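Local coordinates for dnab-like replicative helicase (PDB 3BH0), which probably unwinds duplex DNA at the phage replication fork as a DnaB-family helicase, its ATPase domain being the part present here, at residues 106-120 with 144-158. Sequence-based numbering, arbitrary orientation.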
loop_
_atom_site.group_PDB
_atom_site.type_symbol
_atom_site.label_atom_id
_atom_site.label_comp_id
_atom_site.label_asym_id
_atom_site.label_seq_id
_atom_site.Cartn_x
_atom_site.Cartn_y
_atom_site.Cartn_z
ATOM N N MET A 106 10.452 -10.233 -0.247
ATOM C CA MET A 106 10.316 -11.208 0.824
ATOM C C MET A 106 9.530 -12.420 0.365
ATOM O O MET A 106 8.708 -12.300 -0.548
ATOM C CB MET A 106 9.523 -10.597 1.990
ATOM C CG MET A 106 10.092 -9.345 2.621
ATOM S SD MET A 106 9.010 -8.728 3.939
ATOM C CE MET A 106 10.211 -8.662 5.239
ATOM N N GLY A 107 9.750 -13.568 1.017
ATOM C CA GLY A 107 8.897 -14.751 0.861
ATOM C C GLY A 107 7.576 -14.637 1.622
ATOM O O GLY A 107 7.447 -13.814 2.538
ATOM N N LYS A 108 6.591 -15.460 1.250
ATOM C CA LYS A 108 5.278 -15.461 1.911
ATOM C C LYS A 108 5.432 -15.699 3.401
ATOM O O LYS A 108 4.776 -15.037 4.208
ATOM C CB LYS A 108 4.336 -16.551 1.368
ATOM C CG LYS A 108 4.519 -16.925 -0.064
ATOM C CD LYS A 108 3.645 -18.125 -0.462
ATOM C CE LYS A 108 4.403 -19.002 -1.496
ATOM N NZ LYS A 108 3.520 -19.930 -2.284
ATOM N N LYS A 109 6.277 -16.663 3.763
ATOM C CA LYS A 109 6.548 -16.962 5.164
ATOM C C LYS A 109 6.843 -15.681 5.949
ATOM O O LYS A 109 6.256 -15.442 7.003
ATOM C CB LYS A 109 7.743 -17.916 5.296
ATOM C CG LYS A 109 7.481 -19.379 4.950
ATOM C CD LYS A 109 8.395 -20.274 5.788
ATOM C CE LYS A 109 8.822 -21.498 5.033
ATOM N NZ LYS A 109 9.795 -21.160 3.975
ATOM N N GLU A 110 7.745 -14.867 5.407
ATOM C CA GLU A 110 8.196 -13.629 6.026
ATOM C C GLU A 110 7.100 -12.572 6.149
ATOM O O GLU A 110 7.033 -11.878 7.140
ATOM C CB GLU A 110 9.360 -13.077 5.225
ATOM C CG GLU A 110 10.451 -12.477 6.062
ATOM C CD GLU A 110 11.747 -12.272 5.274
ATOM O OE1 GLU A 110 12.150 -13.184 4.506
ATOM O OE2 GLU A 110 12.375 -11.204 5.437
ATOM N N ASN A 111 6.258 -12.458 5.126
ATOM C CA ASN A 111 5.077 -11.596 5.143
ATOM C C ASN A 111 4.070 -12.058 6.173
ATOM O O ASN A 111 3.506 -11.253 6.899
ATOM C CB ASN A 111 4.406 -11.552 3.749
ATOM C CG ASN A 111 5.185 -10.703 2.743
ATOM O OD1 ASN A 111 5.063 -9.486 2.723
ATOM N ND2 ASN A 111 5.994 -11.349 1.916
ATOM N N ILE A 112 3.844 -13.369 6.221
ATOM C CA ILE A 112 2.855 -13.983 7.119
ATOM C C ILE A 112 3.213 -13.796 8.596
ATOM O O ILE A 112 2.330 -13.529 9.416
ATOM C CB ILE A 112 2.619 -15.491 6.769
ATOM C CG1 ILE A 112 1.855 -15.608 5.453
ATOM C CG2 ILE A 112 1.827 -16.198 7.864
ATOM C CD1 ILE A 112 1.928 -16.963 4.815
ATOM N N LYS A 113 4.497 -13.918 8.933
ATOM C CA LYS A 113 4.940 -13.671 10.316
ATOM C C LYS A 113 4.667 -12.232 10.738
ATOM O O LYS A 113 4.163 -12.002 11.832
ATOM C CB LYS A 113 6.404 -14.058 10.540
ATOM C CG LYS A 113 6.608 -15.569 10.724
ATOM C CD LYS A 113 8.088 -15.928 10.836
ATOM C CE LYS A 113 8.314 -17.404 11.203
ATOM N NZ LYS A 113 8.408 -18.279 10.007
ATOM N N ARG A 114 4.945 -11.274 9.853
ATOM C CA ARG A 114 4.611 -9.877 10.147
ATOM C C ARG A 114 3.109 -9.675 10.374
ATOM O O ARG A 114 2.697 -8.960 11.292
ATOM C CB ARG A 114 5.060 -8.948 9.031
ATOM C CG ARG A 114 6.522 -8.732 8.911
ATOM C CD ARG A 114 6.731 -7.825 7.731
ATOM N NE ARG A 114 8.117 -7.423 7.585
ATOM C CZ ARG A 114 8.563 -6.178 7.742
ATOM N NH1 ARG A 114 7.722 -5.185 8.054
ATOM N NH2 ARG A 114 9.865 -5.933 7.575
ATOM N N LEU A 115 2.304 -10.289 9.515
ATOM C CA LEU A 115 0.847 -10.233 9.640
ATOM C C LEU A 115 0.366 -10.772 10.994
ATOM O O LEU A 115 -0.469 -10.142 11.643
ATOM C CB LEU A 115 0.177 -10.985 8.485
ATOM C CG LEU A 115 0.211 -10.302 7.110
ATOM C CD1 LEU A 115 -0.335 -11.224 6.038
ATOM C CD2 LEU A 115 -0.539 -8.967 7.128
ATOM N N ILE A 116 0.901 -11.929 11.399
ATOM C CA ILE A 116 0.665 -12.513 12.724
ATOM C C ILE A 116 1.096 -11.576 13.860
ATOM O O ILE A 116 0.294 -11.223 14.720
ATOM C CB ILE A 116 1.374 -13.881 12.868
ATOM C CG1 ILE A 116 0.662 -14.948 12.029
ATOM C CG2 ILE A 116 1.434 -14.316 14.342
ATOM C CD1 ILE A 116 1.547 -16.110 11.633
ATOM N N VAL A 117 2.359 -11.171 13.852
ATOM C CA VAL A 117 2.888 -10.239 14.838
ATOM C C VAL A 117 1.981 -9.020 15.027
ATOM O O VAL A 117 1.672 -8.651 16.159
ATOM C CB VAL A 117 4.335 -9.815 14.477
ATOM C CG1 VAL A 117 4.760 -8.559 15.227
ATOM C CG2 VAL A 117 5.305 -10.962 14.743
ATOM N N THR A 118 1.545 -8.410 13.922
ATOM C CA THR A 118 0.681 -7.226 13.994
ATOM C C THR A 118 -0.733 -7.528 14.516
ATOM O O THR A 118 -1.259 -6.792 15.366
ATOM C CB THR A 118 0.591 -6.469 12.642
ATOM O OG1 THR A 118 1.897 -6.352 12.060
ATOM C CG2 THR A 118 0.005 -5.080 12.855
ATOM N N ALA A 119 -1.340 -8.601 14.010
ATOM C CA ALA A 119 -2.721 -8.943 14.361
ATOM C C ALA A 119 -2.865 -9.297 15.845
ATOM O O ALA A 119 -3.727 -8.750 16.540
ATOM C CB ALA A 119 -3.240 -10.080 13.481
ATOM N N GLY A 120 -2.005 -10.191 16.328
ATOM C CA GLY A 120 -2.114 -10.703 17.687
ATOM C C GLY A 120 -1.400 -9.920 18.774
ATOM O O GLY A 120 -1.395 -10.352 19.928
ATOM N N MET A 144 -5.402 -17.063 17.725
ATOM C CA MET A 144 -6.319 -15.978 17.349
ATOM C C MET A 144 -5.809 -15.302 16.075
ATOM O O MET A 144 -6.561 -15.137 15.114
ATOM C CB MET A 144 -6.462 -14.965 18.503
ATOM C CG MET A 144 -7.391 -13.763 18.242
ATOM S SD MET A 144 -6.561 -12.228 17.721
ATOM C CE MET A 144 -5.597 -11.804 19.180
ATOM N N ALA A 145 -4.523 -14.944 16.085
ATOM C CA ALA A 145 -3.836 -14.324 14.948
ATOM C C ALA A 145 -3.789 -15.220 13.713
ATOM O O ALA A 145 -4.047 -14.751 12.611
ATOM C CB ALA A 145 -2.423 -13.882 15.344
ATOM N N ILE A 146 -3.464 -16.497 13.886
ATOM C CA ILE A 146 -3.455 -17.425 12.751
ATOM C C ILE A 146 -4.863 -17.657 12.204
ATOM O O ILE A 146 -5.043 -17.947 11.018
ATOM C CB ILE A 146 -2.747 -18.759 13.085
ATOM C CG1 ILE A 146 -1.234 -18.525 13.147
ATOM C CG2 ILE A 146 -3.099 -19.854 12.055
ATOM C CD1 ILE A 146 -0.436 -19.688 13.680
ATOM N N GLY A 147 -5.852 -17.506 13.078
ATOM C CA GLY A 147 -7.252 -17.651 12.706
ATOM C C GLY A 147 -7.664 -16.531 11.789
ATOM O O GLY A 147 -8.326 -16.761 10.781
ATOM N N GLU A 148 -7.246 -15.322 12.136
ATOM C CA GLU A 148 -7.576 -14.131 11.351
ATOM C C GLU A 148 -6.924 -14.080 9.969
ATOM O O GLU A 148 -7.582 -13.682 8.995
ATOM C CB GLU A 148 -7.274 -12.861 12.136
ATOM C CG GLU A 148 -8.357 -12.555 13.132
ATOM C CD GLU A 148 -8.564 -11.080 13.307
ATOM O OE1 GLU A 148 -7.812 -10.491 14.114
ATOM O OE2 GLU A 148 -9.476 -10.520 12.648
ATOM N N ILE A 149 -5.655 -14.492 9.895
ATOM C CA ILE A 149 -4.904 -14.539 8.635
ATOM C C ILE A 149 -5.450 -15.640 7.720
ATOM O O ILE A 149 -5.510 -15.469 6.494
ATOM C CB ILE A 149 -3.365 -14.743 8.868
ATOM C CG1 ILE A 149 -2.823 -13.820 9.963
ATOM C CG2 ILE A 149 -2.566 -14.548 7.577
ATOM C CD1 ILE A 149 -2.944 -12.353 9.667
ATOM N N SER A 150 -5.839 -16.767 8.324
ATOM C CA SER A 150 -6.438 -17.906 7.607
ATOM C C SER A 150 -7.789 -17.574 6.991
ATOM O O SER A 150 -8.129 -18.074 5.918
ATOM C CB SER A 150 -6.609 -19.099 8.548
ATOM O OG SER A 150 -6.916 -20.272 7.815
ATOM N N ASN A 151 -8.553 -16.740 7.691
ATOM C CA ASN A 151 -9.864 -16.300 7.230
ATOM C C ASN A 151 -9.813 -14.873 6.683
ATOM O O ASN A 151 -10.733 -14.071 6.886
ATOM C CB ASN A 151 -10.895 -16.441 8.359
ATOM C CG ASN A 151 -11.156 -17.900 8.737
ATOM O OD1 ASN A 151 -10.223 -18.704 8.876
ATOM N ND2 ASN A 151 -12.432 -18.251 8.898
ATOM N N SER A 152 -8.714 -14.565 5.998
ATOM C CA SER A 152 -8.531 -13.273 5.349
ATOM C C SER A 152 -8.436 -13.450 3.833
ATOM O O SER A 152 -8.248 -14.570 3.329
ATOM C CB SER A 152 -7.277 -12.570 5.883
ATOM O OG SER A 152 -6.113 -13.101 5.278
ATOM N N ASN A 153 -8.555 -12.330 3.120
ATOM C CA ASN A 153 -8.496 -12.317 1.661
ATOM C C ASN A 153 -7.159 -11.740 1.177
ATOM O O ASN A 153 -7.102 -10.859 0.311
ATOM C CB ASN A 153 -9.687 -11.530 1.106
ATOM C CG ASN A 153 -10.967 -11.829 1.853
ATOM O OD1 ASN A 153 -11.486 -12.939 1.782
ATOM N ND2 ASN A 153 -11.463 -10.848 2.604
ATOM N N ILE A 154 -6.090 -12.249 1.772
ATOM C CA ILE A 154 -4.755 -11.820 1.463
ATOM C C ILE A 154 -4.159 -12.941 0.656
ATOM O O ILE A 154 -4.044 -14.062 1.138
ATOM C CB ILE A 154 -3.909 -11.603 2.745
ATOM C CG1 ILE A 154 -4.584 -10.616 3.700
ATOM C CG2 ILE A 154 -2.473 -11.152 2.398
ATOM C CD1 ILE A 154 -4.192 -9.177 3.496
ATOM N N ASN A 155 -3.819 -12.655 -0.586
ATOM C CA ASN A 155 -3.029 -13.576 -1.378
ATOM C C ASN A 155 -1.650 -13.003 -1.447
ATOM O O ASN A 155 -1.486 -11.775 -1.382
ATOM C CB ASN A 155 -3.571 -13.713 -2.801
ATOM C CG ASN A 155 -4.934 -14.361 -2.842
ATOM O OD1 ASN A 155 -5.966 -13.674 -2.958
ATOM N ND2 ASN A 155 -4.957 -15.690 -2.728
ATOM N N ILE A 156 -0.663 -13.882 -1.577
ATOM C CA ILE A 156 0.717 -13.450 -1.681
ATOM C C ILE A 156 1.388 -14.116 -2.870
ATOM O O ILE A 156 1.317 -15.332 -3.020
ATOM C CB ILE A 156 1.523 -13.707 -0.387
ATOM C CG1 ILE A 156 0.802 -13.100 0.828
ATOM C CG2 ILE A 156 2.939 -13.133 -0.531
ATOM C CD1 ILE A 156 1.461 -13.376 2.200
ATOM N N PHE A 157 2.045 -13.308 -3.706
ATOM C CA PHE A 157 2.830 -13.817 -4.820
ATOM C C PHE A 157 4.286 -13.411 -4.633
ATOM O O PHE A 157 4.656 -12.257 -4.860
ATOM C CB PHE A 157 2.286 -13.291 -6.161
ATOM C CG PHE A 157 0.888 -13.775 -6.493
ATOM C CD1 PHE A 157 0.699 -14.814 -7.400
ATOM C CD2 PHE A 157 -0.233 -13.188 -5.901
ATOM C CE1 PHE A 157 -0.574 -15.263 -7.701
ATOM C CE2 PHE A 157 -1.526 -13.626 -6.219
ATOM C CZ PHE A 157 -1.690 -14.667 -7.127
ATOM N N ASP A 158 5.108 -14.374 -4.239
ATOM C CA ASP A 158 6.456 -14.085 -3.769
ATOM C C ASP A 158 7.589 -14.386 -4.750
ATOM O O ASP A 158 8.746 -14.358 -4.368
ATOM C CB ASP A 158 6.714 -14.774 -2.407
ATOM C CG ASP A 158 6.982 -16.273 -2.533
ATOM O OD1 ASP A 158 6.889 -16.818 -3.660
ATOM O OD2 ASP A 158 7.294 -16.904 -1.490
#
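Asp158 receives the first backbone N-H of helix 108-119: Lys108 N donates to Asp158 OD2 over 3.2 Å in a nearly straight bond (162°). The oxygen is met on its anti side, slightly out of the carboxylate plane. A negative group suits this place, since a helix N-terminus presents N-H groups and would be expected to favour a carboxylate. The aliphatic part of Lys108 crosses the Asp158 side chain at about a right angle. Lys108 NZ remains 4.8 Å from Asp158 OD1, too far for direct contact although the charges are opposite.

Ile156 can be followed outward from its CB, which the strand directs toward the helix. Here the side chain forks: Ile156 CG2 lies 4.1 Å from Lys108 CA, while CG1 carries the longer branch onward. An extended second torsion (chi2 176°) takes Ile156 CD1 one turn further along, 3.8 Å from Asn111 CB, and also against Ile112 CG1. Branching thus lets one residue touch the helix at two points about a turn apart. Asn111 turns its polar end back, ND2 donating to Gly107 O from above the carbonyl plane; that oxygen also accepts Asn111 N.

The setting is the P-loop NTPase fold of the DnaB C-terminal domain: strand 154-157 is an outermost strand of the sheet, parallel to strand 98-103, and helix 108-119 belongs to the connection between them. Farther along, Leu115 reaches Ile154 with CD1 and receives Ile149 CD1 against its CB at 3.6 Å. Ile116 CD1 meets Ile146 CG1 at 4.0 Å. Where the helices converge, small residues suit the close backbones: Ala145 CB sits 3.8 Å from Gly120 N, and the bent Met144 chain brings CE onto Gly120 CA.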